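Local coordinates for farnesyltransferase, putative (Trypanosoma cruzi, PDB 3WCA), which probably catalyses the magnesium-dependent, NAD(P)H-driven condensation of two farnesyl diphosphate molecules to squalene, the first step from farnesyl diphosphate toward lanosterol, at residues Asn204-Asp212 / Asp299-Thr307; Val285-Asn296 / Leu329-Met340. The protein carries 1 engineered substitution. One frame throughout, in Å; residues are numbered along the deposited sequence.

Contact 1: residues Asn204-Asp212 / Asp299-Thr307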
loop_
_atom_site.group_PDB
_atom_site.type_symbol
_atom_site.label_atom_id
_atom_site.label_comp_id
_atom_site.label_asym_id
_atom_site.label_seq_id
_atom_site.Cartn_x
_atom_site.Cartn_y
_atom_site.Cartn_z
ATOM N N ASN A 204 -6.417 -1.044 2.100
ATOM C CA ASN A 204 -6.636 -2.189 1.236
ATOM C C ASN A 204 -6.927 -3.433 2.064
ATOM O O ASN A 204 -7.807 -4.203 1.720
ATOM C CB ASN A 204 -5.436 -2.433 0.318
ATOM C CG ASN A 204 -5.272 -1.341 -0.739
ATOM O OD1 ASN A 204 -6.194 -0.565 -1.004
ATOM N ND2 ASN A 204 -4.100 -1.287 -1.351
ATOM N N ILE A 205 -6.190 -3.632 3.153
ATOM C CA ILE A 205 -6.413 -4.803 4.004
ATOM C C ILE A 205 -7.853 -4.803 4.536
ATOM O O ILE A 205 -8.506 -5.857 4.621
ATOM C CB ILE A 205 -5.389 -4.835 5.181
ATOM C CG1 ILE A 205 -4.064 -5.421 4.680
ATOM C CG2 ILE A 205 -5.927 -5.679 6.349
ATOM C CD1 ILE A 205 -2.915 -5.346 5.692
ATOM N N ILE A 206 -8.350 -3.616 4.875
ATOM C CA ILE A 206 -9.707 -3.475 5.368
ATOM C C ILE A 206 -10.716 -3.788 4.260
ATOM O O ILE A 206 -11.652 -4.570 4.468
ATOM C CB ILE A 206 -9.973 -2.047 5.882
ATOM C CG1 ILE A 206 -9.162 -1.792 7.149
ATOM C CG2 ILE A 206 -11.461 -1.852 6.142
ATOM C CD1 ILE A 206 -9.269 -0.368 7.678
ATOM N N ARG A 207 -10.520 -3.181 3.090
ATOM C CA ARG A 207 -11.419 -3.377 1.951
ATOM C C ARG A 207 -11.451 -4.812 1.443
ATOM O O ARG A 207 -12.512 -5.304 1.052
ATOM C CB ARG A 207 -11.026 -2.467 0.765
ATOM C CG ARG A 207 -11.910 -2.663 -0.504
ATOM C CD ARG A 207 -11.182 -2.275 -1.816
ATOM N NE ARG A 207 -9.931 -3.019 -1.982
ATOM C CZ ARG A 207 -8.916 -2.628 -2.755
ATOM N NH1 ARG A 207 -9.011 -1.494 -3.447
ATOM N NH2 ARG A 207 -7.790 -3.347 -2.813
ATOM N N ASP A 208 -10.297 -5.476 1.442
ATOM C CA ASP A 208 -10.201 -6.840 0.921
ATOM C C ASP A 208 -10.430 -7.979 1.911
ATOM O O ASP A 208 -10.119 -9.128 1.608
ATOM C CB ASP A 208 -8.839 -7.048 0.237
ATOM C CG ASP A 208 -8.608 -6.085 -0.922
ATOM O OD1 ASP A 208 -9.601 -5.618 -1.515
ATOM O OD2 ASP A 208 -7.429 -5.803 -1.246
ATOM N N PHE A 209 -10.977 -7.675 3.085
ATOM C CA PHE A 209 -11.225 -8.714 4.082
ATOM C C PHE A 209 -11.903 -9.976 3.547
ATOM O O PHE A 209 -11.370 -11.073 3.687
ATOM C CB PHE A 209 -12.076 -8.172 5.231
ATOM C CG PHE A 209 -12.468 -9.227 6.240
ATOM C CD1 PHE A 209 -11.596 -9.605 7.251
ATOM C CD2 PHE A 209 -13.702 -9.867 6.151
ATOM C CE1 PHE A 209 -11.943 -10.600 8.154
ATOM C CE2 PHE A 209 -14.054 -10.870 7.059
ATOM C CZ PHE A 209 -13.173 -11.232 8.056
ATOM N N TYR A 210 -13.085 -9.825 2.953
ATOM C CA TYR A 210 -13.828 -10.979 2.451
ATOM C C TYR A 210 -13.061 -11.780 1.412
ATOM O O TYR A 210 -12.951 -13.001 1.507
ATOM C CB TYR A 210 -15.160 -10.543 1.850
ATOM C CG TYR A 210 -16.075 -11.702 1.500
ATOM C CD1 TYR A 210 -16.591 -12.534 2.494
ATOM C CD2 TYR A 210 -16.435 -11.958 0.177
ATOM C CE1 TYR A 210 -17.444 -13.590 2.182
ATOM C CE2 TYR A 210 -17.289 -13.014 -0.147
ATOM C CZ TYR A 210 -17.788 -13.822 0.861
ATOM O OH TYR A 210 -18.643 -14.855 0.544
ATOM N N GLU A 211 -12.556 -11.082 0.407
ATOM C CA GLU A 211 -11.790 -11.709 -0.658
ATOM C C GLU A 211 -10.597 -12.464 -0.082
ATOM O O GLU A 211 -10.275 -13.561 -0.524
ATOM C CB GLU A 211 -11.302 -10.633 -1.630
ATOM C CG GLU A 211 -10.416 -11.135 -2.752
ATOM C CD GLU A 211 -9.892 -9.994 -3.598
ATOM O OE1 GLU A 211 -10.715 -9.166 -4.048
ATOM O OE2 GLU A 211 -8.664 -9.923 -3.811
ATOM N N ASP A 212 -9.944 -11.877 0.911
ATOM C CA ASP A 212 -8.786 -12.523 1.515
ATOM C C ASP A 212 -9.129 -13.755 2.347
ATOM O O ASP A 212 -8.451 -14.787 2.250
ATOM C CB ASP A 212 -8.006 -11.528 2.382
ATOM C CG ASP A 212 -7.319 -10.434 1.559
ATOM O OD1 ASP A 212 -7.025 -10.681 0.373
ATOM O OD2 ASP A 212 -7.057 -9.341 2.102
ATOM N N ASP A 299 -21.484 -4.337 3.784
ATOM C CA ASP A 299 -21.289 -4.969 2.483
ATOM C C ASP A 299 -19.856 -5.454 2.366
ATOM O O ASP A 299 -19.549 -6.342 1.579
ATOM C CB ASP A 299 -21.576 -3.983 1.342
ATOM C CG ASP A 299 -23.058 -3.670 1.192
ATOM O OD1 ASP A 299 -23.879 -4.504 1.619
ATOM O OD2 ASP A 299 -23.400 -2.603 0.628
ATOM N N VAL A 300 -18.979 -4.852 3.155
ATOM C CA VAL A 300 -17.569 -5.216 3.167
ATOM C C VAL A 300 -17.374 -6.710 3.446
ATOM O O VAL A 300 -16.379 -7.306 3.030
ATOM C CB VAL A 300 -16.817 -4.387 4.255
ATOM C CG1 VAL A 300 -15.434 -4.955 4.508
ATOM C CG2 VAL A 300 -16.728 -2.921 3.819
ATOM N N PHE A 301 -18.334 -7.326 4.127
ATOM C CA PHE A 301 -18.187 -8.728 4.473
ATOM C C PHE A 301 -18.712 -9.748 3.478
ATOM O O PHE A 301 -18.766 -10.938 3.783
ATOM C CB PHE A 301 -18.756 -8.961 5.871
ATOM C CG PHE A 301 -17.995 -8.225 6.946
ATOM C CD1 PHE A 301 -16.730 -8.641 7.323
ATOM C CD2 PHE A 301 -18.516 -7.072 7.524
ATOM C CE1 PHE A 301 -15.991 -7.913 8.261
ATOM C CE2 PHE A 301 -17.781 -6.339 8.462
ATOM C CZ PHE A 301 -16.519 -6.762 8.826
ATOM N N HIS A 302 -19.073 -9.293 2.283
ATOM C CA HIS A 302 -19.535 -10.207 1.248
ATOM C C HIS A 302 -19.197 -9.736 -0.177
ATOM O O HIS A 302 -19.589 -10.369 -1.153
ATOM C CB HIS A 302 -21.040 -10.471 1.389
ATOM C CG HIS A 302 -21.900 -9.279 1.107
ATOM N ND1 HIS A 302 -21.931 -8.658 -0.124
ATOM C CD2 HIS A 302 -22.790 -8.619 1.884
ATOM C CE1 HIS A 302 -22.805 -7.668 -0.093
ATOM N NE2 HIS A 302 -23.342 -7.623 1.114
ATOM N N THR A 303 -18.459 -8.636 -0.296
ATOM C CA THR A 303 -18.069 -8.135 -1.609
ATOM C C THR A 303 -17.038 -7.020 -1.508
ATOM O O THR A 303 -16.784 -6.500 -0.420
ATOM C CB THR A 303 -19.267 -7.580 -2.381
ATOM O OG1 THR A 303 -18.899 -7.401 -3.756
ATOM C CG2 THR A 303 -19.679 -6.244 -1.812
ATOM N N LYS A 304 -16.452 -6.641 -2.645
ATOM C CA LYS A 304 -15.470 -5.565 -2.654
ATOM C C LYS A 304 -16.148 -4.227 -2.868
ATOM O O LYS A 304 -16.809 -4.015 -3.879
ATOM C CB LYS A 304 -14.431 -5.739 -3.761
ATOM C CG LYS A 304 -13.342 -4.668 -3.674
ATOM C CD LYS A 304 -12.571 -4.477 -4.954
ATOM C CE LYS A 304 -11.714 -5.669 -5.293
ATOM N NZ LYS A 304 -10.900 -5.358 -6.505
ATOM N N VAL A 305 -15.975 -3.322 -1.918
ATOM C CA VAL A 305 -16.560 -1.995 -2.017
ATOM C C VAL A 305 -15.569 -1.101 -2.776
ATOM O O VAL A 305 -14.396 -0.996 -2.404
ATOM C CB VAL A 305 -16.854 -1.444 -0.608
ATOM C CG1 VAL A 305 -17.323 -0.005 -0.684
ATOM C CG2 VAL A 305 -17.929 -2.317 0.061
ATOM N N LYS A 306 -16.048 -0.482 -3.854
ATOM C CA LYS A 306 -15.223 0.375 -4.703
ATOM C C LYS A 306 -15.865 1.710 -5.045
ATOM O O LYS A 306 -17.084 1.825 -5.101
ATOM C CB LYS A 306 -14.904 -0.336 -6.022
ATOM C CG LYS A 306 -13.711 -1.276 -5.963
ATOM C CD LYS A 306 -13.058 -1.406 -7.338
ATOM C CE LYS A 306 -11.537 -1.548 -7.213
ATOM N NZ LYS A 306 -10.921 -0.368 -6.513
ATOM N N THR A 307 -15.029 2.715 -5.289
ATOM C CA THR A 307 -15.520 4.032 -5.660
ATOM C C THR A 307 -15.986 3.940 -7.106
ATOM O O THR A 307 -15.706 2.971 -7.804
ATOM C CB THR A 307 -14.406 5.094 -5.578
ATOM O OG1 THR A 307 -13.414 4.824 -6.577
ATOM C CG2 THR A 307 -13.747 5.068 -4.201
HETATM O O HOH W 1 -14.086 -7.547 1.936
HETATM O O HOH W 2 -15.154 -4.256 0.580
#

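Contact 2: residues Val285-Asn296 / Leu329-Met340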
loop_
_atom_site.group_PDB
_atom_site.type_symbol
_atom_site.label_atom_id
_atom_site.label_comp_id
_atom_site.label_asym_id
_atom_site.label_seq_id
_atom_site.Cartn_x
_atom_site.Cartn_y
_atom_site.Cartn_z
ATOM N N VAL A 285 -5.530 10.042 -1.758
ATOM C CA VAL A 285 -6.907 10.516 -1.859
ATOM C C VAL A 285 -7.856 9.341 -2.170
ATOM O O VAL A 285 -8.970 9.280 -1.653
ATOM C CB VAL A 285 -7.039 11.606 -2.934
ATOM C CG1 VAL A 285 -8.498 12.000 -3.102
ATOM C CG2 VAL A 285 -6.205 12.818 -2.536
ATOM N N MET A 286 -7.406 8.407 -3.000
ATOM C CA MET A 286 -8.203 7.229 -3.346
ATOM C C MET A 286 -8.436 6.347 -2.112
ATOM O O MET A 286 -9.502 5.765 -1.943
ATOM C CB MET A 286 -7.471 6.399 -4.388
ATOM C CG MET A 286 -7.147 7.165 -5.623
ATOM S SD MET A 286 -8.275 6.689 -6.882
ATOM C CE MET A 286 -7.115 5.731 -7.867
ATOM N N ALA A 287 -7.412 6.235 -1.274
ATOM C CA ALA A 287 -7.501 5.431 -0.066
ATOM C C ALA A 287 -8.526 6.033 0.884
ATOM O O ALA A 287 -9.331 5.310 1.472
ATOM C CB ALA A 287 -6.131 5.344 0.614
ATOM N N MET A 288 -8.508 7.355 1.028
ATOM C CA MET A 288 -9.462 8.007 1.911
ATOM C C MET A 288 -10.887 7.865 1.374
ATOM O O MET A 288 -11.832 7.754 2.158
ATOM C CB MET A 288 -9.110 9.482 2.111
ATOM C CG MET A 288 -10.007 10.195 3.130
ATOM S SD MET A 288 -9.818 9.638 4.863
ATOM C CE MET A 288 -8.376 10.491 5.256
ATOM N N ALA A 289 -11.045 7.849 0.046
ATOM C CA ALA A 289 -12.376 7.688 -0.543
ATOM C C ALA A 289 -12.862 6.264 -0.257
ATOM O O ALA A 289 -14.023 6.057 0.120
ATOM C CB ALA A 289 -12.347 7.941 -2.063
ATOM N N THR A 290 -11.979 5.287 -0.434
ATOM C CA THR A 290 -12.335 3.901 -0.162
ATOM C C THR A 290 -12.682 3.741 1.327
ATOM O O THR A 290 -13.694 3.135 1.683
ATOM C CB THR A 290 -11.173 2.966 -0.484
ATOM O OG1 THR A 290 -10.887 3.035 -1.880
ATOM C CG2 THR A 290 -11.507 1.532 -0.118
ATOM N N LEU A 291 -11.832 4.300 2.183
ATOM C CA LEU A 291 -12.020 4.227 3.616
ATOM C C LEU A 291 -13.360 4.831 4.045
ATOM O O LEU A 291 -14.023 4.302 4.940
ATOM C CB LEU A 291 -10.878 4.950 4.336
ATOM C CG LEU A 291 -10.803 4.648 5.835
ATOM C CD1 LEU A 291 -10.340 3.187 6.029
ATOM C CD2 LEU A 291 -9.863 5.632 6.523
ATOM N N SER A 292 -13.757 5.934 3.417
ATOM C CA SER A 292 -15.028 6.568 3.765
ATOM C C SER A 292 -16.191 5.680 3.335
ATOM O O SER A 292 -17.258 5.707 3.937
ATOM C CB SER A 292 -15.154 7.934 3.092
ATOM O OG SER A 292 -15.388 7.806 1.707
ATOM N N LEU A 293 -15.972 4.885 2.294
ATOM C CA LEU A 293 -16.995 3.985 1.780
ATOM C C LEU A 293 -17.105 2.682 2.572
ATOM O O LEU A 293 -18.203 2.160 2.747
ATOM C CB LEU A 293 -16.713 3.645 0.317
ATOM C CG LEU A 293 -17.558 4.342 -0.750
ATOM C CD1 LEU A 293 -17.426 5.852 -0.641
ATOM C CD2 LEU A 293 -17.109 3.859 -2.122
ATOM N N VAL A 294 -15.982 2.145 3.046
ATOM C CA VAL A 294 -16.040 0.895 3.786
ATOM C C VAL A 294 -16.464 1.087 5.227
ATOM O O VAL A 294 -16.945 0.153 5.859
ATOM C CB VAL A 294 -14.688 0.129 3.802
ATOM C CG1 VAL A 294 -14.241 -0.173 2.386
ATOM C CG2 VAL A 294 -13.645 0.924 4.569
ATOM N N PHE A 295 -16.275 2.287 5.750
ATOM C CA PHE A 295 -16.632 2.552 7.126
ATOM C C PHE A 295 -18.110 2.286 7.415
ATOM O O PHE A 295 -18.978 2.749 6.692
ATOM C CB PHE A 295 -16.301 4.000 7.486
ATOM C CG PHE A 295 -16.699 4.379 8.886
ATOM C CD1 PHE A 295 -16.167 3.708 9.981
ATOM C CD2 PHE A 295 -17.610 5.410 9.108
ATOM C CE1 PHE A 295 -16.539 4.058 11.288
ATOM C CE2 PHE A 295 -17.990 5.771 10.402
ATOM C CZ PHE A 295 -17.452 5.092 11.500
ATOM N N ASN A 296 -18.376 1.539 8.485
ATOM C CA ASN A 296 -19.735 1.236 8.908
ATOM C C ASN A 296 -20.553 0.636 7.769
ATOM O O ASN A 296 -21.765 0.800 7.727
ATOM C CB ASN A 296 -20.395 2.526 9.421
ATOM C CG ASN A 296 -21.481 2.269 10.463
ATOM O OD1 ASN A 296 -21.423 1.303 11.207
ATOM N ND2 ASN A 296 -22.464 3.153 10.527
ATOM N N LEU A 329 -9.702 15.553 0.428
ATOM C CA LEU A 329 -9.493 14.699 1.598
ATOM C C LEU A 329 -10.447 15.137 2.709
ATOM O O LEU A 329 -10.987 14.310 3.447
ATOM C CB LEU A 329 -8.051 14.797 2.109
ATOM C CG LEU A 329 -6.924 14.179 1.277
ATOM C CD1 LEU A 329 -5.574 14.490 1.925
ATOM C CD2 LEU A 329 -7.125 12.675 1.170
ATOM N N LYS A 330 -10.646 16.445 2.829
ATOM C CA LYS A 330 -11.556 16.964 3.838
ATOM C C LYS A 330 -12.959 16.461 3.500
ATOM O O LYS A 330 -13.681 15.949 4.363
ATOM C CB LYS A 330 -11.539 18.492 3.844
ATOM C CG LYS A 330 -12.323 19.094 5.003
ATOM C CD LYS A 330 -12.596 20.568 4.796
ATOM C CE LYS A 330 -11.808 21.398 5.777
ATOM N NZ LYS A 330 -10.369 21.032 5.711
ATOM N N THR A 331 -13.332 16.601 2.232
ATOM C CA THR A 331 -14.639 16.151 1.767
ATOM C C THR A 331 -14.903 14.683 2.095
ATOM O O THR A 331 -15.967 14.342 2.610
ATOM C CB THR A 331 -14.793 16.320 0.242
ATOM O OG1 THR A 331 -14.825 17.714 -0.088
ATOM C CG2 THR A 331 -16.077 15.666 -0.232
ATOM N N TYR A 332 -13.950 13.815 1.772
ATOM C CA TYR A 332 -14.116 12.399 2.051
ATOM C C TYR A 332 -14.076 12.121 3.547
ATOM O O TYR A 332 -14.816 11.282 4.047
ATOM C CB TYR A 332 -13.048 11.589 1.323
ATOM C CG TYR A 332 -13.353 11.437 -0.147
ATOM C CD1 TYR A 332 -14.493 10.757 -0.571
ATOM C CD2 TYR A 332 -12.530 12.013 -1.116
ATOM C CE1 TYR A 332 -14.811 10.652 -1.923
ATOM C CE2 TYR A 332 -12.836 11.920 -2.471
ATOM C CZ TYR A 332 -13.971 11.241 -2.870
ATOM O OH TYR A 332 -14.266 11.137 -4.212
ATOM N N THR A 333 -13.215 12.827 4.265
ATOM C CA THR A 333 -13.125 12.645 5.703
ATOM C C THR A 333 -14.473 13.001 6.319
ATOM O O THR A 333 -14.939 12.328 7.239
ATOM C CB THR A 333 -12.058 13.558 6.327
ATOM O OG1 THR A 333 -10.774 13.252 5.768
ATOM C CG2 THR A 333 -12.025 13.366 7.847
ATOM N N LEU A 334 -15.092 14.065 5.817
ATOM C CA LEU A 334 -16.389 14.493 6.334
ATOM C C LEU A 334 -17.495 13.504 5.965
ATOM O O LEU A 334 -18.493 13.396 6.678
ATOM C CB LEU A 334 -16.750 15.895 5.816
ATOM C CG LEU A 334 -15.936 17.094 6.324
ATOM C CD1 LEU A 334 -16.381 18.372 5.620
ATOM C CD2 LEU A 334 -16.126 17.234 7.820
ATOM N N ARG A 335 -17.329 12.792 4.851
ATOM C CA ARG A 335 -18.325 11.806 4.435
ATOM C C ARG A 335 -18.246 10.590 5.349
ATOM O O ARG A 335 -19.262 9.952 5.641
ATOM C CB ARG A 335 -18.101 11.344 2.987
ATOM C CG ARG A 335 -18.777 12.202 1.928
ATOM C CD ARG A 335 -20.295 12.265 2.119
ATOM N NE ARG A 335 -20.972 11.007 1.805
ATOM C CZ ARG A 335 -22.290 10.834 1.851
ATOM N NH1 ARG A 335 -23.081 11.838 2.206
ATOM N NH2 ARG A 335 -22.824 9.665 1.523
ATOM N N LEU A 336 -17.032 10.262 5.774
ATOM C CA LEU A 336 -16.812 9.125 6.643
ATOM C C LEU A 336 -17.545 9.397 7.958
ATOM O O LEU A 336 -18.369 8.597 8.395
ATOM C CB LEU A 336 -15.300 8.930 6.868
ATOM C CG LEU A 336 -14.785 7.663 7.563
ATOM C CD1 LEU A 336 -13.303 7.424 7.227
ATOM C CD2 LEU A 336 -14.969 7.796 9.059
ATOM N N ALA A 337 -17.260 10.546 8.561
ATOM C CA ALA A 337 -17.872 10.942 9.825
ATOM C C ALA A 337 -19.392 10.995 9.750
ATOM O O ALA A 337 -20.078 10.587 10.684
ATOM C CB ALA A 337 -17.337 12.295 10.255
ATOM N N ALA A 338 -19.917 11.500 8.639
ATOM C CA ALA A 338 -21.359 11.613 8.472
ATOM C C ALA A 338 -22.063 10.261 8.489
ATOM O O ALA A 338 -23.245 10.174 8.827
ATOM C CB ALA A 338 -21.677 12.348 7.171
ATOM N N ARG A 339 -21.333 9.206 8.145
ATOM C CA ARG A 339 -21.906 7.868 8.097
ATOM C C ARG A 339 -22.067 7.130 9.426
ATOM O O ARG A 339 -22.376 5.939 9.424
ATOM C CB ARG A 339 -21.098 6.991 7.138
ATOM C CG ARG A 339 -21.201 7.409 5.676
ATOM C CD ARG A 339 -20.584 6.360 4.764
ATOM N NE ARG A 339 -21.023 5.020 5.146
ATOM C CZ ARG A 339 -20.861 3.929 4.404
ATOM N NH1 ARG A 339 -20.268 4.006 3.217
ATOM N NH2 ARG A 339 -21.293 2.758 4.854
ATOM N N MET A 340 -21.874 7.806 10.557
ATOM C CA MET A 340 -22.029 7.125 11.845
ATOM C C MET A 340 -23.056 7.775 12.772
ATOM O O MET A 340 -23.571 8.857 12.488
ATOM C CB MET A 340 -20.684 7.019 12.573
ATOM C CG MET A 340 -20.279 8.258 13.350
ATOM S SD MET A 340 -18.769 7.984 14.313
ATOM C CE MET A 340 -17.990 9.619 14.205
#

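Contact 1: residues Asn204-Asp212 / Asp299-Thr307
The Tyr210 ring lies over the backbone of His302, whose CA sits 3.6 Å from the ring centroid and almost on its normal, a CH-pi contact. In the all-helical squalene synthase fold, this joins the break between helices 191-207 and 209-213 to the loop that follows helix 274-294. One residue back, Phe209 and Phe301 form an offset edge-to-face pair, planes at 77°: the Phe301 edge addresses the Phe209 face, with Phe209 CD2 and Phe301 CD1 3.5 Å apart. Leu250 and Ala246 of helix 243-258 pack on Phe301.

Toward the ligand pocket, the aliphatic part of Arg207 crosses Lys304, bringing Arg207 CD within 3.7 Å of Lys304 CG. A bend at chi3 (56°) then turns the guanidinium back to its own neighbour, Asp208, which it grips side-on through NE and NH2, one nitrogen to each carboxylate oxygen. The NH2 bond to OD2 is nearly straight, in the guanidinium plane, and reaches the syn side of the carboxylate. Lys306 brings a second positive group close, its NZ 3.8 Å from Arg207 NH1.

The polar link between the two backbones is made by water. Where the helix breaks, Arg207 O accepts from two waters: one also donates to Val300 O and accepts from Tyr210 N, while the other donates to Thr303 O and accepts from Val305 N at 2.8 Å.

Contact 2: residues Val285-Asn296 / Leu329-Met340
The helical segments 285-294 and 329-338 run almost parallel, their axes 11° apart in direction and 8.4 Å apart at closest approach, drawing in to a CA-CA distance of 4.2 Å between Ser292 and Leu336. Tyr332 is a knob in the hole formed by Val285, Met288, Ala289 and Ser292. Its ring lies flat against Ala289, whose CB stands 3.7 Å from the ring centroid, while the Met288 side chain slides past that of Tyr332 in the opposite direction, Met288 CG against Tyr332 CB. Bends at chi2 and chi3 carry the Met288 methyl to Thr333 OG1. Nearer the start of the pair, Leu329 CD2 fits against Val285 CG2.

The backbones are closest at Ser292, whose small side chain is consistent with this approach: its CB meets Leu336 CB, and its hydroxyl is turned back to Ala289 O (chi1 73°), 2.7 Å from OG to O, so this buried group is satisfied within its own helix. Leu336 divides its branches, CD1 against Leu291 and CD2 over one face of Phe295. Asn296 CB lies over the opposite face of that ring, and Met340 CB meets its edge.

Past the helix ends, Asn296 ND2 donates to Arg339 O at 3.0 Å, in the carbonyl plane. The less well-ordered Arg339 side chain folds back across the C-terminal end of helix 274-294, where its NH1 makes a weak bond to Leu293 O and the Phe295 carbonyl oxygen lies over its guanidinium face. The pair is part of the fold's helical bundle: Ile315 of helix 309-318 packs on Val285 and Tyr332, helix 243-258 packs on Leu291 and Phe295, and helix 347-362 backs Thr333 through Met361.

How the contacts relate
Contacts 1 and 2 have centres 15 Å apart and alternate along the chain; the loop 299-307 of contact 1 follows helix 274-294 of contact 2 and runs back along it, as three successive touches show: Val300 CG2 lies 3.7 Å from Val294 CB, Val305 CG1 3.8 Å from Leu293 CB, and Thr307 CG2 3.8 Å from Ala289 CB. Contact 1 lies nearer the active site. Its Asn204 belongs to the pocket of the bound farnesyl thiodiphosphate, the Arg207 side chain comes within about 4 Å of that ligand, and the Asp208 side chain is about 10 Å from the magnesium ion. In contact 2, the Val285 side chain stays about 12 Å from the ligand.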